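Local coordinates for protein halogenase PltM (Pseudomonas fluorescens, PDB 6BZN) that halogenates phenolic compounds as a flavin-dependent halogenase, with unusual breadth in the substrates and halides it accepts, at residues A[404-407]-A[411-414]; A[416-421]-A[512-517]; A[459-462]-A[466-469]; A[468-473]-A[500-505]. All coordinates share one frame; numbering follows the deposited sequence.

All four contacts lie in the helical part of the chain that follows the two sheets. Contact 1 is buried and apolar, and it joins helices 383-406 and 410-441 where one gives way to the other. Contact 2 uses the same helix 410-441 but lies nearer the surface. There an arginine holds a loop by its backbone carbonyls. Contacts 3 and 4 share Glu-468 and Ser-469 on helix 465-483. Contact 3 is buried and centres on a carboxylate; contact 4 is partly buried, with a histidine on its inner side and water on its outer one. Contacts 3 and 4 lie within the loop of chain that contact 2 closes, and Tyr-467 OH bonds Val-419 O between contacts 2 and 3.

Contact 1 of 4, residues A[404-407]-A[411-414]; sequences YEAF and HLWN
Two different first torsions bring Phe-407 and Trp-413 together. Trp-413 CG is anti to the backbone N (chi1 177°). Phe-407 CG is anti to its own carbonyl carbon (chi1 -67°). The two side chains then lie side by side and point the same way. Trp-413 CZ3 meets the edge of the phenylalanine ring, 3.5 Å from Phe-407 CE1. The ring planes are 51° apart and meet obliquely. Ala-406 CB comes obliquely to the benzo side of the indole, 3.7 Å from Trp-413 CE3. Leu-412 CD2 packs 4.0 Å from Ala-406 CA. No hydrogen bond crosses between the segments; the contact is apolar packing. It is a tight corner between the end of helix 383-406 and the start of helix 410-441. Met-478 of helix 465-483 covers Ala-406 and Leu-412, and Leu-412 also touches helix 488-502. On the side of strand 109-114, the Trp-413 ring meets that of Phe-112, and Trp-114 NE1 bonds the backbone O of Phe-407.

Contact 2 of 4, residues A[416-421]-A[512-517]; sequences WHRVWL and SRISNR
The type I beta turn from Arg-513 to Asn-516 is held against helix 410-441 by the guanidinium of Arg-418. The turn is closed by its own bond, Asn-516 N to Arg-513 O, and Arg-513 is also the centre of an inverse gamma turn. The first and last residues of the beta turn give their carbonyls to the arginine. Arg-418 NH2 bonds Asn-516 O at 2.8 Å with an N-H...O angle of 153°. The nitrogen lies above the carbonyl plane, 47° out of it. Arg-418 NH1 makes a weak bond of 3.1 Å to Arg-513 O. The Arg-418 side chain bends at chi2 (134°) to reach there. Ile-514 CD1 lies over one face of the guanidinium and is 3.6 Å from Arg-418 CD. Asn-414 OD1 also bonds Arg-418 NH2, and Tyr-511 O bonds Arg-418 NH1. Four oxygens thus bond the guanidinium of the buried Arg-418, which is likely to stabilise its charge. Arg-517 turns its side chain elsewhere, with NH1 bonded to Leu-126 O. Its backbone still takes part: a water bridges the two segments, lying 2.9 Å from His-417 NE2 and donating to Arg-517 O at 3.0 Å.

Contact 3 of 4, residues A[459-462]-A[466-469]; sequences CLSL and AYES
Glu-468 turns its carboxylate onto Ser-461, while the Tyr-467 ring meets Leu-460 and Ser-461. The glutamate bends at chi2 (-53°) to reach the loop. Ser-461 grips it twice. Ser-461 OG donates to the anti lone pair of Glu-468 OE2 at 2.6 Å. Ser-461 N comes nearly along the C-O axis of the same oxygen, at 3.0 Å. Cys-459 CB packs against the carboxylate, 3.3 Å from Glu-468 OE2. The other oxygen, Glu-468 OE1, takes a 2.6 Å bond from a water that accepts from Leu-460 N. With an alanine in place of Glu-468, Ser-461 N and OG would probably lose their acceptor, the water its mate, and the loop might shift. The Tyr-467 ring lies oblique to its neighbours, with Ser-461 CB 3.7 Å from Tyr-467 CD2. The side chain of Leu-460 crosses it at a slant, its CD1 3.4 Å from Tyr-467 OH. That hydroxyl bonds Val-419 O of helix 410-441. Ser-464 OG, just before the helix, bonds Tyr-467 N. In outline, a type I beta turn, Cys-459 to Leu-462, leads into helix 465-483, and a first-turn carboxylate binds back to the turn.

Contact 4 of 4, residues A[468-473]-A[500-505]; sequences ESLFRQ and KEHEAE
His-502 fills the tight side of this contact, with one ring face on Leu-470 and its edge on Ser-469. Leu-470 CB lies over that face, 3.9 Å from the centroid of the His-502 ring and 16° off its normal, a CH-pi contact. At the ring edge, near its plane, His-502 NE2 and Ser-469 OG share a 2.9 Å hydrogen bond. The other nitrogen, His-502 ND1, bonds Leu-498 O one turn back, so both ring nitrogens are engaged, which should fix the ring's rotation. Helices 465-483 and 488-502 form an antiparallel helical hairpin here, and His-502 lies in the last part of the second helix. A leucine in place of this histidine would probably leave Ser-469 OG without its cross-helix mate and Leu-498 O without this bond. Outward, the packing gives way to water. Gln-473 OE1 still approaches the ring edge, 3.7 Å from His-502 CE1, with the amide and ring planes 76° apart. Beyond it, two waters link Gln-473 to Glu-501. One accepts from Gln-473 NE2 at 2.6 Å and donates to Glu-501 OE2 at 2.8 Å. The other donates to both Gln-473 OE1 and Glu-501 OE1.

Contact 1 of 4, residues A[404-407]-A[411-414]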
loop_
_atom_site.group_PDB
_atom_site.type_symbol
_atom_site.label_atom_id
_atom_site.label_comp_id
_atom_site.label_asym_id
_atom_site.label_seq_id
_atom_site.Cartn_x
_atom_site.Cartn_y
_atom_site.Cartn_z
ATOM N N TYR A 404 -11.959 -10.609 -0.020
ATOM C CA TYR A 404 -12.913 -10.639 -1.129
ATOM C C TYR A 404 -14.011 -11.713 -0.903
ATOM O O TYR A 404 -15.143 -11.522 -1.308
ATOM C CB TYR A 404 -12.210 -10.872 -2.465
ATOM C CG TYR A 404 -11.753 -9.622 -3.205
ATOM C CD1 TYR A 404 -10.547 -9.004 -2.904
ATOM C CD2 TYR A 404 -12.517 -9.077 -4.240
ATOM C CE1 TYR A 404 -10.116 -7.886 -3.613
ATOM C CE2 TYR A 404 -12.087 -7.962 -4.943
ATOM C CZ TYR A 404 -10.880 -7.368 -4.632
ATOM O OH TYR A 404 -10.444 -6.257 -5.353
ATOM N N GLU A 405 -13.669 -12.830 -0.266
ATOM C CA GLU A 405 -14.682 -13.838 0.080
ATOM C C GLU A 405 -15.602 -13.309 1.186
ATOM O O GLU A 405 -16.815 -13.513 1.139
ATOM C CB GLU A 405 -14.023 -15.140 0.513
ATOM C CG GLU A 405 -14.994 -16.271 0.840
ATOM C CD GLU A 405 -15.807 -16.761 -0.350
ATOM O OE1 GLU A 405 -15.401 -16.568 -1.520
ATOM O OE2 GLU A 405 -16.868 -17.369 -0.096
ATOM N N ALA A 406 -15.024 -12.623 2.168
ATOM C CA ALA A 406 -15.802 -12.004 3.235
ATOM C C ALA A 406 -16.744 -10.890 2.756
ATOM O O ALA A 406 -17.674 -10.538 3.487
ATOM C CB ALA A 406 -14.890 -11.473 4.324
ATOM N N PHE A 407 -16.511 -10.327 1.567
ATOM C CA PHE A 407 -17.444 -9.364 0.981
ATOM C C PHE A 407 -18.860 -9.917 0.748
ATOM O O PHE A 407 -19.775 -9.135 0.500
ATOM C CB PHE A 407 -16.975 -8.854 -0.397
ATOM C CG PHE A 407 -15.719 -8.000 -0.414
ATOM C CD1 PHE A 407 -15.124 -7.463 0.735
ATOM C CD2 PHE A 407 -15.164 -7.678 -1.653
ATOM C CE1 PHE A 407 -13.970 -6.671 0.636
ATOM C CE2 PHE A 407 -14.033 -6.883 -1.755
ATOM C CZ PHE A 407 -13.424 -6.386 -0.613
ATOM N N HIS A 411 -22.366 -9.336 8.031
ATOM C CA HIS A 411 -21.989 -9.902 9.331
ATOM C C HIS A 411 -20.632 -10.617 9.234
ATOM O O HIS A 411 -19.760 -10.434 10.093
ATOM C CB HIS A 411 -23.084 -10.833 9.892
ATOM C CG HIS A 411 -22.728 -11.446 11.211
ATOM N ND1 HIS A 411 -22.597 -10.701 12.365
ATOM C CD2 HIS A 411 -22.451 -12.727 11.558
ATOM C CE1 HIS A 411 -22.250 -11.497 13.362
ATOM N NE2 HIS A 411 -22.147 -12.727 12.898
ATOM N N LEU A 412 -20.436 -11.381 8.164
ATOM C CA LEU A 412 -19.160 -12.055 7.922
ATOM C C LEU A 412 -18.033 -11.027 7.788
ATOM O O LEU A 412 -16.974 -11.174 8.421
ATOM C CB LEU A 412 -19.247 -12.954 6.683
ATOM C CG LEU A 412 -17.982 -13.697 6.233
ATOM C CD1 LEU A 412 -17.404 -14.543 7.347
ATOM C CD2 LEU A 412 -18.303 -14.541 5.011
ATOM N N TRP A 413 -18.272 -9.971 7.009
ATOM C CA TRP A 413 -17.282 -8.903 6.886
ATOM C C TRP A 413 -16.951 -8.313 8.259
ATOM O O TRP A 413 -15.786 -8.121 8.601
ATOM C CB TRP A 413 -17.706 -7.787 5.927
ATOM C CG TRP A 413 -16.680 -6.743 5.920
ATOM C CD1 TRP A 413 -16.704 -5.555 6.593
ATOM C CD2 TRP A 413 -15.399 -6.831 5.309
ATOM N NE1 TRP A 413 -15.521 -4.890 6.408
ATOM C CE2 TRP A 413 -14.703 -5.650 5.619
ATOM C CE3 TRP A 413 -14.773 -7.792 4.508
ATOM C CZ2 TRP A 413 -13.411 -5.396 5.146
ATOM C CZ3 TRP A 413 -13.496 -7.545 4.038
ATOM C CH2 TRP A 413 -12.820 -6.356 4.363
ATOM N N ASN A 414 -17.986 -8.025 9.042
ATOM C CA ASN A 414 -17.787 -7.418 10.356
ATOM C C ASN A 414 -16.873 -8.294 11.212
ATOM O O ASN A 414 -15.899 -7.795 11.785
ATOM C CB ASN A 414 -19.161 -7.155 11.016
ATOM C CG ASN A 414 -19.061 -6.530 12.393
ATOM O OD1 ASN A 414 -18.041 -5.971 12.783
ATOM N ND2 ASN A 414 -20.153 -6.637 13.152
#

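Contact 2 of 4, residues A[416-421]-A[512-517]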
loop_
_atom_site.group_PDB
_atom_site.type_symbol
_atom_site.label_atom_id
_atom_site.label_comp_id
_atom_site.label_asym_id
_atom_site.label_seq_id
_atom_site.Cartn_x
_atom_site.Cartn_y
_atom_site.Cartn_z
ATOM N N TRP A 416 -14.803 -10.712 10.110
ATOM C CA TRP A 416 -13.515 -10.814 9.410
ATOM C C TRP A 416 -12.603 -9.593 9.590
ATOM O O TRP A 416 -11.399 -9.764 9.794
ATOM C CB TRP A 416 -13.706 -11.121 7.915
ATOM C CG TRP A 416 -12.442 -10.935 7.133
ATOM C CD1 TRP A 416 -12.127 -9.877 6.350
ATOM C CD2 TRP A 416 -11.301 -11.791 7.136
ATOM N NE1 TRP A 416 -10.880 -10.044 5.801
ATOM C CE2 TRP A 416 -10.343 -11.208 6.282
ATOM C CE3 TRP A 416 -11.001 -13.010 7.756
ATOM C CZ2 TRP A 416 -9.109 -11.799 6.034
ATOM C CZ3 TRP A 416 -9.775 -13.605 7.499
ATOM C CH2 TRP A 416 -8.838 -12.987 6.648
ATOM N N HIS A 417 -13.157 -8.386 9.535
ATOM C CA HIS A 417 -12.315 -7.181 9.559
ATOM C C HIS A 417 -11.486 -7.066 10.837
ATOM O O HIS A 417 -10.423 -6.470 10.814
ATOM C CB HIS A 417 -13.101 -5.899 9.236
ATOM C CG HIS A 417 -13.499 -5.076 10.421
ATOM N ND1 HIS A 417 -14.557 -5.409 11.239
ATOM C CD2 HIS A 417 -13.025 -3.894 10.885
ATOM C CE1 HIS A 417 -14.701 -4.484 12.172
ATOM N NE2 HIS A 417 -13.788 -3.550 11.975
ATOM N N ARG A 418 -11.947 -7.693 11.921
ATOM C CA ARG A 418 -11.204 -7.723 13.182
ATOM C C ARG A 418 -9.924 -8.540 13.110
ATOM O O ARG A 418 -9.016 -8.297 13.885
ATOM C CB ARG A 418 -12.099 -8.247 14.319
ATOM C CG ARG A 418 -13.295 -7.344 14.585
ATOM C CD ARG A 418 -14.605 -8.113 14.721
ATOM N NE ARG A 418 -15.721 -7.177 14.632
ATOM C CZ ARG A 418 -16.140 -6.372 15.611
ATOM N NH1 ARG A 418 -15.592 -6.412 16.832
ATOM N NH2 ARG A 418 -17.122 -5.515 15.373
ATOM N N VAL A 419 -9.853 -9.502 12.189
ATOM C CA VAL A 419 -8.614 -10.261 11.938
ATOM C C VAL A 419 -7.554 -9.326 11.330
ATOM O O VAL A 419 -6.432 -9.219 11.842
ATOM C CB VAL A 419 -8.882 -11.500 11.050
ATOM C CG1 VAL A 419 -7.593 -12.231 10.682
ATOM C CG2 VAL A 419 -9.836 -12.456 11.756
ATOM N N TRP A 420 -7.928 -8.600 10.287
ATOM C CA TRP A 420 -7.063 -7.552 9.729
ATOM C C TRP A 420 -6.701 -6.492 10.784
ATOM O O TRP A 420 -5.530 -6.148 10.963
ATOM C CB TRP A 420 -7.732 -6.867 8.530
ATOM C CG TRP A 420 -7.119 -5.531 8.223
ATOM C CD1 TRP A 420 -5.917 -5.300 7.619
ATOM C CD2 TRP A 420 -7.658 -4.254 8.541
ATOM N NE1 TRP A 420 -5.676 -3.951 7.544
ATOM C CE2 TRP A 420 -6.730 -3.286 8.104
ATOM C CE3 TRP A 420 -8.849 -3.825 9.160
ATOM C CZ2 TRP A 420 -6.947 -1.917 8.260
ATOM C CZ3 TRP A 420 -9.068 -2.471 9.308
ATOM C CH2 TRP A 420 -8.119 -1.528 8.868
ATOM N N LEU A 421 -7.711 -5.964 11.470
ATOM C CA LEU A 421 -7.478 -4.841 12.373
ATOM C C LEU A 421 -6.514 -5.189 13.494
ATOM O O LEU A 421 -5.600 -4.440 13.751
ATOM C CB LEU A 421 -8.787 -4.324 12.957
ATOM C CG LEU A 421 -8.679 -3.054 13.804
ATOM C CD1 LEU A 421 -8.318 -1.855 12.951
ATOM C CD2 LEU A 421 -9.989 -2.796 14.531
ATOM N N SER A 512 -13.526 -9.155 19.966
ATOM C CA SER A 512 -14.601 -10.159 19.918
ATOM C C SER A 512 -16.013 -9.595 20.146
ATOM O O SER A 512 -16.995 -10.333 20.018
ATOM C CB SER A 512 -14.346 -11.271 20.923
ATOM O OG SER A 512 -14.459 -10.770 22.242
ATOM N N ARG A 513 -16.124 -8.314 20.488
ATOM C CA ARG A 513 -17.440 -7.682 20.642
ATOM C C ARG A 513 -17.998 -7.241 19.307
ATOM O O ARG A 513 -17.832 -6.083 18.894
ATOM C CB ARG A 513 -17.372 -6.513 21.616
ATOM C CG ARG A 513 -16.926 -6.967 22.986
ATOM C CD ARG A 513 -17.415 -6.045 24.092
ATOM N NE ARG A 513 -17.511 -6.755 25.364
ATOM C CZ ARG A 513 -18.006 -6.241 26.490
ATOM N NH1 ARG A 513 -18.045 -6.989 27.588
ATOM N NH2 ARG A 513 -18.459 -4.988 26.531
ATOM N N ILE A 514 -18.697 -8.174 18.662
ATOM C CA ILE A 514 -19.149 -8.014 17.273
ATOM C C ILE A 514 -20.212 -6.920 17.110
ATOM O O ILE A 514 -20.316 -6.309 16.040
ATOM C CB ILE A 514 -19.650 -9.370 16.692
ATOM C CG1 ILE A 514 -18.580 -10.461 16.828
ATOM C CG2 ILE A 514 -20.060 -9.248 15.231
ATOM C CD1 ILE A 514 -17.201 -10.081 16.317
ATOM N N SER A 515 -20.989 -6.653 18.165
ATOM C CA SER A 515 -22.015 -5.614 18.115
ATOM C C SER A 515 -21.441 -4.195 18.078
ATOM O O SER A 515 -22.118 -3.260 17.657
ATOM C CB SER A 515 -22.989 -5.774 19.288
ATOM O OG SER A 515 -22.324 -5.541 20.505
ATOM N N ASN A 516 -20.206 -4.030 18.542
ATOM C CA ASN A 516 -19.494 -2.769 18.397
ATOM C C ASN A 516 -18.786 -2.699 17.034
ATOM O O ASN A 516 -17.705 -3.258 16.856
ATOM C CB ASN A 516 -18.474 -2.589 19.521
ATOM C CG ASN A 516 -17.674 -1.299 19.383
ATOM O OD1 ASN A 516 -18.089 -0.356 18.698
ATOM N ND2 ASN A 516 -16.512 -1.258 20.020
ATOM N N ARG A 517 -19.381 -1.961 16.105
ATOM C CA ARG A 517 -18.869 -1.841 14.737
ATOM C C ARG A 517 -17.821 -0.743 14.514
ATOM O O ARG A 517 -17.319 -0.584 13.399
ATOM C CB ARG A 517 -20.049 -1.644 13.800
ATOM C CG ARG A 517 -20.894 -2.893 13.751
ATOM C CD ARG A 517 -22.104 -2.810 12.849
ATOM N NE ARG A 517 -23.185 -1.955 13.333
ATOM C CZ ARG A 517 -23.430 -0.699 12.937
ATOM N NH1 ARG A 517 -22.632 -0.063 12.084
ATOM N NH2 ARG A 517 -24.484 -0.039 13.428
HETATM O O HOH W 1 -14.441 -1.247 13.647
#

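Contact 3 of 4, residues A[459-462]-A[466-469]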
loop_
_atom_site.group_PDB
_atom_site.type_symbol
_atom_site.label_atom_id
_atom_site.label_comp_id
_atom_site.label_asym_id
_atom_site.label_seq_id
_atom_site.Cartn_x
_atom_site.Cartn_y
_atom_site.Cartn_z
ATOM N N CYS A 459 4.600 -10.243 7.668
ATOM C CA CYS A 459 3.294 -10.553 8.235
ATOM C C CYS A 459 2.769 -9.343 8.998
ATOM O O CYS A 459 3.554 -8.501 9.446
ATOM C CB CYS A 459 3.393 -11.794 9.122
ATOM S SG CYS A 459 4.028 -13.231 8.203
ATOM N N LEU A 460 1.452 -9.272 9.165
ATOM C CA LEU A 460 0.810 -8.064 9.680
ATOM C C LEU A 460 1.301 -7.629 11.064
ATOM O O LEU A 460 1.462 -6.431 11.313
ATOM C CB LEU A 460 -0.710 -8.220 9.707
ATOM C CG LEU A 460 -1.431 -8.447 8.371
ATOM C CD1 LEU A 460 -2.921 -8.541 8.638
ATOM C CD2 LEU A 460 -1.151 -7.336 7.377
ATOM N N SER A 461 1.540 -8.594 11.947
ATOM C CA SER A 461 2.014 -8.298 13.315
ATOM C C SER A 461 3.511 -8.074 13.413
ATOM O O SER A 461 3.979 -7.583 14.438
ATOM C CB SER A 461 1.663 -9.438 14.275
ATOM O OG SER A 461 2.590 -10.515 14.127
ATOM N N LEU A 462 4.265 -8.498 12.401
ATOM C CA LEU A 462 5.732 -8.572 12.405
ATOM C C LEU A 462 6.337 -9.589 13.375
ATOM O O LEU A 462 7.271 -10.294 12.998
ATOM C CB LEU A 462 6.415 -7.220 12.630
ATOM C CG LEU A 462 6.305 -6.181 11.503
ATOM C CD1 LEU A 462 5.154 -5.221 11.756
ATOM C CD2 LEU A 462 7.602 -5.387 11.392
ATOM N N ALA A 466 1.075 -15.439 18.502
ATOM C CA ALA A 466 -0.359 -15.589 18.729
ATOM C C ALA A 466 -1.176 -14.968 17.592
ATOM O O ALA A 466 -2.113 -15.602 17.077
ATOM C CB ALA A 466 -0.770 -14.992 20.067
ATOM N N TYR A 467 -0.815 -13.757 17.172
ATOM C CA TYR A 467 -1.544 -13.138 16.063
ATOM C C TYR A 467 -1.400 -13.966 14.785
ATOM O O TYR A 467 -2.381 -14.207 14.086
ATOM C CB TYR A 467 -1.150 -11.672 15.763
ATOM C CG TYR A 467 -1.924 -11.256 14.550
ATOM C CD1 TYR A 467 -3.288 -11.009 14.642
ATOM C CD2 TYR A 467 -1.355 -11.303 13.280
ATOM C CE1 TYR A 467 -4.046 -10.732 13.517
ATOM C CE2 TYR A 467 -2.108 -11.038 12.146
ATOM C CZ TYR A 467 -3.449 -10.743 12.270
ATOM O OH TYR A 467 -4.220 -10.467 11.166
ATOM N N GLU A 468 -0.191 -14.407 14.474
ATOM C CA GLU A 468 0.015 -15.125 13.219
ATOM C C GLU A 468 -0.698 -16.474 13.206
ATOM O O GLU A 468 -1.098 -16.958 12.148
ATOM C CB GLU A 468 1.501 -15.214 12.886
ATOM C CG GLU A 468 2.187 -13.849 12.749
ATOM C CD GLU A 468 1.516 -12.868 11.763
ATOM O OE1 GLU A 468 0.813 -13.309 10.830
ATOM O OE2 GLU A 468 1.717 -11.633 11.903
ATOM N N SER A 469 -0.890 -17.058 14.390
ATOM C CA SER A 469 -1.776 -18.219 14.557
ATOM C C SER A 469 -3.237 -17.872 14.211
ATOM O O SER A 469 -3.916 -18.625 13.483
ATOM C CB SER A 469 -1.677 -18.758 15.995
ATOM O OG SER A 469 -2.666 -19.751 16.230
HETATM O O HOH W 2 -0.154 -11.716 8.998
#

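Contact 4 of 4, residues A[468-473]-A[500-505]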
loop_
_atom_site.group_PDB
_atom_site.type_symbol
_atom_site.label_atom_id
_atom_site.label_comp_id
_atom_site.label_asym_id
_atom_site.label_seq_id
_atom_site.Cartn_x
_atom_site.Cartn_y
_atom_site.Cartn_z
ATOM N N GLU A 468 -0.191 -14.407 14.474
ATOM C CA GLU A 468 0.015 -15.125 13.219
ATOM C C GLU A 468 -0.698 -16.474 13.206
ATOM O O GLU A 468 -1.098 -16.958 12.148
ATOM C CB GLU A 468 1.501 -15.214 12.886
ATOM C CG GLU A 468 2.187 -13.849 12.749
ATOM C CD GLU A 468 1.516 -12.868 11.763
ATOM O OE1 GLU A 468 0.813 -13.309 10.830
ATOM O OE2 GLU A 468 1.717 -11.633 11.903
ATOM N N SER A 469 -0.890 -17.058 14.390
ATOM C CA SER A 469 -1.776 -18.219 14.557
ATOM C C SER A 469 -3.237 -17.872 14.211
ATOM O O SER A 469 -3.916 -18.625 13.483
ATOM C CB SER A 469 -1.677 -18.758 15.995
ATOM O OG SER A 469 -2.666 -19.751 16.230
ATOM N N LEU A 470 -3.729 -16.745 14.731
ATOM C CA LEU A 470 -5.071 -16.273 14.385
ATOM C C LEU A 470 -5.210 -16.041 12.882
ATOM O O LEU A 470 -6.185 -16.489 12.274
ATOM C CB LEU A 470 -5.444 -14.999 15.155
ATOM C CG LEU A 470 -6.721 -14.275 14.741
ATOM C CD1 LEU A 470 -7.964 -15.123 14.953
ATOM C CD2 LEU A 470 -6.817 -12.963 15.509
ATOM N N PHE A 471 -4.224 -15.358 12.287
ATOM C CA PHE A 471 -4.290 -15.051 10.870
ATOM C C PHE A 471 -4.305 -16.318 10.016
ATOM O O PHE A 471 -5.159 -16.459 9.159
ATOM C CB PHE A 471 -3.141 -14.139 10.479
ATOM C CG PHE A 471 -3.159 -13.722 9.036
ATOM C CD1 PHE A 471 -3.981 -12.703 8.618
ATOM C CD2 PHE A 471 -2.339 -14.353 8.105
ATOM C CE1 PHE A 471 -3.987 -12.297 7.300
ATOM C CE2 PHE A 471 -2.343 -13.953 6.777
ATOM C CZ PHE A 471 -3.167 -12.933 6.371
ATOM N N ARG A 472 -3.381 -17.239 10.281
ATOM C CA ARG A 472 -3.284 -18.506 9.543
ATOM C C ARG A 472 -4.605 -19.297 9.613
ATOM O O ARG A 472 -5.172 -19.684 8.583
ATOM C CB ARG A 472 -2.095 -19.320 10.093
ATOM C CG ARG A 472 -1.806 -20.658 9.428
ATOM C CD ARG A 472 -0.617 -21.388 10.067
ATOM N NE ARG A 472 -0.659 -21.442 11.540
ATOM C CZ ARG A 472 -1.430 -22.256 12.276
ATOM N NH1 ARG A 472 -2.271 -23.132 11.714
ATOM N NH2 ARG A 472 -1.365 -22.194 13.603
ATOM N N GLN A 473 -5.120 -19.483 10.825
ATOM C CA GLN A 473 -6.358 -20.247 11.016
ATOM C C GLN A 473 -7.594 -19.555 10.433
ATOM O O GLN A 473 -8.454 -20.210 9.843
ATOM C CB GLN A 473 -6.566 -20.578 12.493
ATOM C CG GLN A 473 -5.509 -21.516 13.049
ATOM C CD GLN A 473 -5.755 -21.843 14.513
ATOM O OE1 GLN A 473 -5.044 -21.372 15.400
ATOM N NE2 GLN A 473 -6.781 -22.618 14.769
ATOM N N LYS A 500 -11.953 -14.945 19.852
ATOM C CA LYS A 500 -12.074 -15.158 21.300
ATOM C C LYS A 500 -10.912 -15.962 21.884
ATOM O O LYS A 500 -10.379 -15.611 22.925
ATOM C CB LYS A 500 -13.427 -15.810 21.616
ATOM C CG LYS A 500 -14.558 -14.802 21.528
ATOM C CD LYS A 500 -15.893 -15.393 21.123
ATOM C CE LYS A 500 -16.492 -16.254 22.200
ATOM N NZ LYS A 500 -17.868 -16.663 21.795
ATOM N N GLU A 501 -10.519 -17.017 21.183
ATOM C CA GLU A 501 -9.392 -17.859 21.571
ATOM C C GLU A 501 -8.062 -17.092 21.680
ATOM O O GLU A 501 -7.280 -17.338 22.594
ATOM C CB GLU A 501 -9.254 -19.009 20.565
ATOM C CG GLU A 501 -8.175 -20.030 20.900
ATOM C CD GLU A 501 -7.910 -21.009 19.778
ATOM O OE1 GLU A 501 -6.878 -21.696 19.861
ATOM O OE2 GLU A 501 -8.713 -21.090 18.818
ATOM N N HIS A 502 -7.819 -16.171 20.749
ATOM C CA HIS A 502 -6.532 -15.468 20.658
ATOM C C HIS A 502 -6.501 -14.106 21.325
ATOM O O HIS A 502 -5.435 -13.525 21.492
ATOM C CB HIS A 502 -6.144 -15.324 19.183
ATOM C CG HIS A 502 -5.786 -16.627 18.546
ATOM N ND1 HIS A 502 -6.728 -17.495 18.047
ATOM C CD2 HIS A 502 -4.587 -17.221 18.355
ATOM C CE1 HIS A 502 -6.122 -18.563 17.555
ATOM N NE2 HIS A 502 -4.821 -18.422 17.735
ATOM N N GLU A 503 -7.669 -13.619 21.735
ATOM C CA GLU A 503 -7.861 -12.231 22.140
ATOM C C GLU A 503 -6.983 -11.777 23.309
ATOM O O GLU A 503 -6.563 -10.622 23.374
ATOM C CB GLU A 503 -9.337 -12.029 22.498
ATOM C CG GLU A 503 -9.744 -10.589 22.598
ATOM C CD GLU A 503 -11.235 -10.390 22.529
ATOM O OE1 GLU A 503 -11.992 -11.312 22.926
ATOM O OE2 GLU A 503 -11.635 -9.290 22.081
ATOM N N ALA A 504 -6.685 -12.690 24.223
ATOM C CA ALA A 504 -5.851 -12.352 25.382
ATOM C C ALA A 504 -4.437 -11.907 24.991
ATOM O O ALA A 504 -3.812 -11.143 25.729
ATOM C CB ALA A 504 -5.792 -13.526 26.343
ATOM N N GLU A 505 -3.949 -12.373 23.835
ATOM C CA GLU A 505 -2.603 -12.063 23.356
ATOM C C GLU A 505 -2.569 -10.939 22.305
ATOM O O GLU A 505 -1.524 -10.710 21.695
ATOM C CB GLU A 505 -1.955 -13.350 22.831
ATOM C CG GLU A 505 -1.937 -14.475 23.872
ATOM C CD GLU A 505 -1.700 -15.859 23.288
ATOM O OE1 GLU A 505 -0.553 -16.345 23.379
ATOM O OE2 GLU A 505 -2.650 -16.471 22.741
HETATM O O HOH W 3 -8.052 -23.105 17.019
HETATM O O HOH W 4 -4.848 -22.389 18.091
#